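Local coordinates for cupin 2 conserved barrel domain protein (Desulfovibrio desulfuricans subsp. desulfuricans str. G20, PDB 2Q30) that is of unknown function but has the double-stranded beta-helix fold of an RmlC-like cupin and forms a two-chain assembly, at residues Ile59-Gly64 with Thr98-Leu103. Numbering follows the deposited sequence.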
loop_
_atom_site.group_PDB
_atom_site.type_symbol
_atom_site.label_atom_id
_atom_site.label_comp_id
_atom_site.label_asym_id
_atom_site.label_seq_id
_atom_site.Cartn_x
_atom_site.Cartn_y
_atom_site.Cartn_z
ATOM N N ILE A 59 0.844 -3.411 -5.843
ATOM C CA ILE A 59 2.219 -3.405 -5.362
ATOM C C ILE A 59 2.573 -1.947 -5.128
ATOM O O ILE A 59 2.591 -1.180 -6.083
ATOM C CB ILE A 59 3.208 -4.008 -6.357
ATOM C CG1 ILE A 59 2.797 -5.432 -6.732
ATOM C CG2 ILE A 59 4.631 -3.936 -5.775
ATOM C CD1 ILE A 59 3.745 -6.157 -7.686
ATOM N N VAL A 60 2.888 -1.591 -3.882
ATOM C CA VAL A 60 3.223 -0.218 -3.519
ATOM C C VAL A 60 4.708 -0.120 -3.202
ATOM O O VAL A 60 5.199 -0.872 -2.384
ATOM C CB VAL A 60 2.424 0.219 -2.274
ATOM C CG1 VAL A 60 2.705 1.717 -1.981
ATOM C CG2 VAL A 60 0.942 -0.024 -2.526
ATOM N N VAL A 61 5.419 0.812 -3.841
ATOM C CA VAL A 61 6.848 0.991 -3.579
ATOM C C VAL A 61 6.950 1.900 -2.349
ATOM O O VAL A 61 6.601 3.066 -2.411
ATOM C CB VAL A 61 7.633 1.604 -4.767
ATOM C CG1 VAL A 61 9.105 1.669 -4.435
ATOM C CG2 VAL A 61 7.399 0.785 -6.054
ATOM N N LEU A 62 7.438 1.336 -1.255
ATOM C CA LEU A 62 7.595 2.048 0.014
ATOM C C LEU A 62 8.887 2.808 0.104
ATOM O O LEU A 62 8.942 3.847 0.737
ATOM C CB LEU A 62 7.604 1.060 1.165
ATOM C CG LEU A 62 6.436 0.100 1.285
ATOM C CD1 LEU A 62 6.748 -0.883 2.409
ATOM C CD2 LEU A 62 5.149 0.869 1.527
ATOM N N GLU A 63 9.948 2.217 -0.425
ATOM C CA GLU A 63 11.268 2.818 -0.353
ATOM C C GLU A 63 12.084 2.330 -1.507
ATOM O O GLU A 63 11.938 1.167 -1.936
ATOM C CB GLU A 63 11.915 2.476 1.001
ATOM C CG GLU A 63 13.375 2.919 1.256
ATOM C CD GLU A 63 13.628 4.422 1.280
ATOM O OE1 GLU A 63 12.755 5.234 0.937
ATOM O OE2 GLU A 63 14.765 4.802 1.634
ATOM N N GLY A 64 12.916 3.232 -2.035
ATOM C CA GLY A 64 13.787 2.926 -3.152
ATOM C C GLY A 64 13.090 3.021 -4.478
ATOM O O GLY A 64 11.921 3.437 -4.552
ATOM N N THR A 98 17.609 0.331 -6.945
ATOM C CA THR A 98 18.275 0.668 -5.689
ATOM C C THR A 98 17.781 -0.357 -4.674
ATOM O O THR A 98 16.914 -1.195 -4.979
ATOM C CB THR A 98 17.888 2.086 -5.160
ATOM O OG1 THR A 98 16.494 2.127 -4.806
ATOM C CG2 THR A 98 18.170 3.181 -6.171
ATOM N N ASP A 99 18.297 -0.284 -3.441
ATOM C CA ASP A 99 17.730 -1.110 -2.337
ATOM C C ASP A 99 16.263 -0.659 -2.246
ATOM O O ASP A 99 15.976 0.536 -2.297
ATOM C CB ASP A 99 18.423 -0.888 -1.009
ATOM C CG ASP A 99 19.854 -1.394 -0.985
ATOM O OD1 ASP A 99 20.305 -2.082 -1.913
ATOM O OD2 ASP A 99 20.501 -1.134 0.031
HETATM N N MSE A 100 15.353 -1.618 -2.139
HETATM C CA MSE A 100 13.944 -1.328 -2.304
HETATM C C MSE A 100 13.062 -2.212 -1.466
HETATM O O MSE A 100 13.369 -3.390 -1.253
HETATM C CB MSE A 100 13.615 -1.578 -3.768
HETATM C CG MSE A 100 12.291 -1.071 -4.263
HETATM SE SE MSE A 100 11.921 -1.896 -5.974
HETATM C CE MSE A 100 11.099 -3.443 -5.388
ATOM N N LYS A 101 11.965 -1.636 -0.986
ATOM C CA LYS A 101 10.943 -2.408 -0.305
ATOM C C LYS A 101 9.588 -2.071 -0.910
ATOM O O LYS A 101 9.270 -0.890 -1.171
ATOM C CB LYS A 101 10.972 -2.229 1.203
ATOM C CG LYS A 101 10.104 -3.209 1.950
ATOM C CD LYS A 101 10.307 -3.119 3.453
ATOM C CE LYS A 101 9.477 -4.146 4.242
ATOM N NZ LYS A 101 9.867 -4.132 5.704
ATOM N N VAL A 102 8.804 -3.124 -1.140
ATOM C CA VAL A 102 7.442 -3.001 -1.651
ATOM C C VAL A 102 6.465 -3.764 -0.773
ATOM O O VAL A 102 6.859 -4.680 -0.075
ATOM C CB VAL A 102 7.310 -3.481 -3.133
ATOM C CG1 VAL A 102 8.251 -2.672 -4.021
ATOM C CG2 VAL A 102 7.544 -4.983 -3.266
ATOM N N LEU A 103 5.200 -3.351 -0.831
ATOM C CA LEU A 103 4.108 -3.993 -0.113
ATOM C C LEU A 103 3.114 -4.469 -1.138
ATOM O O LEU A 103 2.691 -3.704 -1.988
ATOM C CB LEU A 103 3.428 -3.006 0.828
ATOM C CG LEU A 103 2.423 -3.642 1.805
ATOM C CD1 LEU A 103 3.091 -4.686 2.719
ATOM C CD2 LEU A 103 1.785 -2.527 2.648
#
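The carbonyl oxygen of Lys-101 takes two backbone N-H groups from strand 56-63. Leu-62 N lies 2.9 Å from Lys-101 O, with a bent N-H...O angle of 144°. Glu-63 N is farther from Lys-101 O, at 3.3 Å, but its bond is straighter and falls on a lone pair. Lys-101 N returns a bond to Glu-63 O. Two residues of strand 56-63 therefore stand against one of strand 100-107, a classic beta bulge that shifts the register by one. Beyond the bulge regular antiparallel pairing continues: Val-60 N to Leu-103 O is 2.8 Å and nearly straight, and Leu-103 N bonds back to Val-60 O. The two strands are neighbours inside the antiparallel sheet of the cupin barrel, with strands 34-40 and 82-87 flanking the pair.

Ile-59, Val-61, Met-100 and Val-102 pack on one face. Ile-59 CG2, anti to its backbone N, meets Val-102 CB at 3.8 Å. Val-102 CG1 approaches Val-61 CG2 at 4.1 Å. Ile-59 and Met-100 also touch Val-94 of strand 92-96, in the second sheet. On the other face Leu-62 CD1 lies across Lys-101 CG at 4.1 Å and also reaches Leu-103 CB. The Lys-101 chain runs out extended, and NZ bonds to Leu-11 O. Val-60, Leu-62 and Leu-103 pack against the second subunit, and Arg-80 of the second subunit forms a salt bridge with Glu-63 OE1.

At the Gly-64 end of the contact, phi of Gly-64 is 82°, a backbone shape that favours glycine. With no side chain, its CA comes within 3.3 Å of Thr-98 OG1, which donates to Asp-99 O from above the carbonyl plane and also bonds to Glu-65 N.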